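Side-chain contact in putative acid phosphatase WZB (Escherichia coli, PDB 2WMY), which probably removes phosphate from tyrosine side chains of phosphorylated proteins, as a member of the low molecular weight phosphotyrosine phosphatase family: residues I19-I24 against D131-L136. The protein carries 1 engineered substitution. Residues are numbered along the deposited sequence; the frame is centred on the assembly and turned at random.
Sequences ICRSPI and DSVYQL. With SO4 (sulfate ion), chain I.
Arg21 and Val133 touch where helix 127-147 packs behind the phosphate-binding loop of the low molecular weight phosphotyrosine phosphatase fold, the P-loop that runs from Cys15, the predicted nucleophile, into helix 21-32. The Arg21 side chain can be followed outward. Its CB passes sulfate O4 at 3.6 Å, and CG lies between that oxygen and Val133 CG1, which is 4.0 Å from CG. The chain bends about its CG-CD bond (chi3 -71°), with CD 3.8 Å from O4, turning the guanidinium edge-on to the sulfate, whose sulfur lies in the guanidinium plane. NE then donates a hydrogen bond to O4 at 3.0 Å, and NH2 one to O3 with an N-H...O angle of 175°. NH1 makes a salt bridge with Glu89 and a hydrogen bond to Ile119 O; together these bonds should restrain the plane's rotation. A leucine here would probably leave Glu89 without this charged mate and the anion without its two side-chain bonds. The sulfate, probably from the crystallisation liquor, probably marks where substrate phosphate binds; Ile19 N and Cys20 N converge on O1. One turn on, Ile24 CG2, anti to its own N, meets the Tyr134 ring obliquely, 3.9 Å from CD1 and 4.1 Å from CE1.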
ATOM      1  N   ILE A  19       3.765  -7.779  -1.525  1.00 15.89           N
ATOM      2  CA  ILE A  19       3.888  -8.356  -2.870  1.00 10.42           C
ATOM      3  C   ILE A  19       2.606  -8.220  -3.705  1.00 15.26           C
ATOM      4  O   ILE A  19       2.639  -8.402  -4.915  1.00 21.00           O
ATOM      5  CB  ILE A  19       4.322  -9.836  -2.831  1.00 16.39           C
ATOM      6  CG1 ILE A  19       3.253 -10.699  -2.164  1.00 20.66           C
ATOM      7  CG2 ILE A  19       5.653  -9.993  -2.115  1.00 20.47           C
ATOM      8  CD1 ILE A  19       3.603 -12.178  -2.159  1.00 29.03           C
ATOM      9  N   CYS A  20       1.485  -7.886  -3.066  1.00 12.96           N
ATOM     10  CA  CYS A  20       0.247  -7.628  -3.804  1.00 15.18           C
ATOM     11  C   CYS A  20      -0.260  -6.186  -3.682  1.00 18.46           C
ATOM     12  O   CYS A  20      -0.117  -5.403  -4.614  1.00 21.23           O
ATOM     13  CB  CYS A  20      -0.854  -8.597  -3.374  1.00 20.93           C
ATOM     14  SG  CYS A  20      -0.475 -10.338  -3.638  1.00 19.28           S
ATOM     15  N   ARG A  21      -0.834  -5.839  -2.528  1.00 18.57           N
ATOM     16  CA  ARG A  21      -1.517  -4.549  -2.357  1.00 18.97           C
ATOM     17  C   ARG A  21      -0.615  -3.320  -2.306  1.00 15.03           C
ATOM     18  O   ARG A  21      -0.810  -2.387  -3.083  1.00 14.55           O
ATOM     19  CB  ARG A  21      -2.437  -4.566  -1.129  1.00 11.19           C
ATOM     20  CG  ARG A  21      -3.630  -5.498  -1.291  1.00 15.75           C
ATOM     21  CD  ARG A  21      -4.295  -5.783   0.038  1.00 14.56           C
ATOM     22  NE  ARG A  21      -3.468  -6.644   0.877  1.00 17.65           N
ATOM     23  CZ  ARG A  21      -3.822  -7.049   2.087  1.00 15.28           C
ATOM     24  NH1 ARG A  21      -4.988  -6.670   2.579  1.00 17.36           N
ATOM     25  NH2 ARG A  21      -3.025  -7.847   2.795  1.00 13.17           N
ATOM     26  N   SER A  22       0.343  -3.284  -1.381  1.00 12.57           N
ATOM     27  CA  SER A  22       1.155  -2.066  -1.264  1.00 11.58           C
ATOM     28  C   SER A  22       1.969  -1.736  -2.529  1.00 11.63           C
ATOM     29  O   SER A  22       2.062  -0.568  -2.919  1.00 16.99           O
ATOM     30  CB  SER A  22       1.991  -2.007   0.033  1.00 17.44           C
ATOM     31  OG  SER A  22       2.896  -3.087   0.182  1.00 19.02           O
ATOM     32  N   PRO A  23       2.518  -2.752  -3.208  1.00 16.49           N
ATOM     33  CA  PRO A  23       3.261  -2.376  -4.418  1.00 14.02           C
ATOM     34  C   PRO A  23       2.347  -1.681  -5.424  1.00 14.93           C
ATOM     35  O   PRO A  23       2.771  -0.789  -6.153  1.00 15.81           O
ATOM     36  CB  PRO A  23       3.738  -3.717  -4.988  1.00 10.89           C
ATOM     37  CG  PRO A  23       3.532  -4.720  -3.912  1.00 21.20           C
ATOM     38  CD  PRO A  23       2.441  -4.211  -3.026  1.00 23.50           C
ATOM     39  N   ILE A  24       1.093  -2.107  -5.467  1.00 20.50           N
ATOM     40  CA  ILE A  24       0.126  -1.502  -6.369  1.00 21.65           C
ATOM     41  C   ILE A  24      -0.290  -0.113  -5.873  1.00 17.23           C
ATOM     42  O   ILE A  24      -0.336   0.841  -6.641  1.00 21.08           O
ATOM     43  CB  ILE A  24      -1.089  -2.422  -6.558  1.00 17.21           C
ATOM     44  CG1 ILE A  24      -0.686  -3.623  -7.421  1.00 16.06           C
ATOM     45  CG2 ILE A  24      -2.244  -1.658  -7.180  1.00 10.85           C
ATOM     46  CD1 ILE A  24      -1.780  -4.682  -7.561  1.00 21.38           C
ATOM     47  N   ASP A 131      -8.813  -8.052  -9.871  1.00 26.09           N
ATOM     48  CA  ASP A 131      -9.475  -6.951 -10.564  1.00 28.16           C
ATOM     49  C   ASP A 131     -10.169  -6.061  -9.545  1.00 26.16           C
ATOM     50  O   ASP A 131     -10.091  -4.835  -9.603  1.00 24.28           O
ATOM     51  CB  ASP A 131     -10.519  -7.492 -11.540  1.00 26.01           C
ATOM     52  CG  ASP A 131      -9.898  -8.158 -12.744  1.00 33.53           C
ATOM     53  OD1 ASP A 131      -8.916  -7.605 -13.280  1.00 36.35           O
ATOM     54  OD2 ASP A 131     -10.393  -9.231 -13.160  1.00 30.54           O
ATOM     55  N   SER A 132     -10.847  -6.711  -8.604  1.00 18.09           N
ATOM     56  CA  SER A 132     -11.628  -6.027  -7.593  1.00 18.31           C
ATOM     57  C   SER A 132     -10.721  -5.228  -6.652  1.00 26.05           C
ATOM     58  O   SER A 132     -10.931  -4.041  -6.441  1.00 21.87           O
ATOM     59  CB  SER A 132     -12.486  -7.042  -6.830  1.00 27.99           C
ATOM     60  OG  SER A 132     -13.099  -6.452  -5.703  1.00 44.04           O
ATOM     61  N   VAL A 133      -9.692  -5.871  -6.114  1.00 29.83           N
ATOM     62  CA  VAL A 133      -8.735  -5.168  -5.265  1.00 23.34           C
ATOM     63  C   VAL A 133      -8.034  -4.017  -5.998  1.00 21.58           C
ATOM     64  O   VAL A 133      -7.846  -2.941  -5.429  1.00 19.42           O
ATOM     65  CB  VAL A 133      -7.703  -6.131  -4.646  1.00 28.08           C
ATOM     66  CG1 VAL A 133      -6.643  -5.355  -3.869  1.00 23.27           C
ATOM     67  CG2 VAL A 133      -8.405  -7.124  -3.735  1.00 30.47           C
ATOM     68  N   TYR A 134      -7.664  -4.235  -7.259  1.00 21.34           N
ATOM     69  CA  TYR A 134      -7.064  -3.164  -8.051  1.00 22.49           C
ATOM     70  C   TYR A 134      -7.960  -1.928  -8.120  1.00 24.14           C
ATOM     71  O   TYR A 134      -7.500  -0.796  -7.916  1.00 21.45           O
ATOM     72  CB  TYR A 134      -6.737  -3.618  -9.477  1.00 23.66           C
ATOM     73  CG  TYR A 134      -6.000  -2.545 -10.249  1.00 22.99           C
ATOM     74  CD1 TYR A 134      -4.614  -2.464 -10.206  1.00 21.03           C
ATOM     75  CD2 TYR A 134      -6.689  -1.580 -10.973  1.00 18.48           C
ATOM     76  CE1 TYR A 134      -3.925  -1.474 -10.898  1.00 21.61           C
ATOM     77  CE2 TYR A 134      -6.013  -0.588 -11.665  1.00 21.92           C
ATOM     78  CZ  TYR A 134      -4.627  -0.541 -11.621  1.00 26.77           C
ATOM     79  OH  TYR A 134      -3.938   0.440 -12.299  1.00 27.95           O
ATOM     80  N   GLN A 135      -9.234  -2.145  -8.435  1.00 22.88           N
ATOM     81  CA  GLN A 135     -10.169  -1.032  -8.541  1.00 23.50           C
ATOM     82  C   GLN A 135     -10.285  -0.276  -7.219  1.00 11.93           C
ATOM     83  O   GLN A 135     -10.294   0.948  -7.197  1.00 21.41           O
ATOM     84  CB  GLN A 135     -11.548  -1.498  -9.010  1.00 24.77           C
ATOM     85  CG  GLN A 135     -12.561  -0.353  -9.056  1.00 33.46           C
ATOM     86  CD  GLN A 135     -13.956  -0.805  -9.432  1.00 35.02           C
ATOM     87  OE1 GLN A 135     -14.149  -1.508 -10.424  1.00 42.51           O
ATOM     88  NE2 GLN A 135     -14.939  -0.404  -8.639  1.00 26.01           N
ATOM     89  N   LEU A 136     -10.369  -1.011  -6.117  1.00 18.96           N
ATOM     90  CA  LEU A 136     -10.442  -0.389  -4.803  1.00 19.08           C
ATOM     91  C   LEU A 136      -9.200   0.450  -4.507  1.00 24.98           C
ATOM     92  O   LEU A 136      -9.304   1.562  -4.003  1.00 20.25           O
ATOM     93  CB  LEU A 136     -10.633  -1.445  -3.724  1.00 17.37           C
ATOM     94  CG  LEU A 136     -12.006  -2.106  -3.613  1.00 26.97           C
ATOM     95  CD1 LEU A 136     -11.934  -3.258  -2.621  1.00 29.02           C
ATOM     96  CD2 LEU A 136     -13.098  -1.096  -3.210  1.00 18.26           C
TER
HETATM   97  S   SO4 I1148      -0.224  -8.792   0.154  1.00 28.39           S
HETATM   98  O1  SO4 I1148       1.136  -8.498  -0.318  1.00 27.14           O
HETATM   99  O2  SO4 I1148      -0.548 -10.186  -0.165  1.00 26.20           O
HETATM  100  O3  SO4 I1148      -0.361  -8.595   1.606  1.00 22.85           O
HETATM  101  O4  SO4 I1148      -1.148  -7.869  -0.515  1.00 22.95           O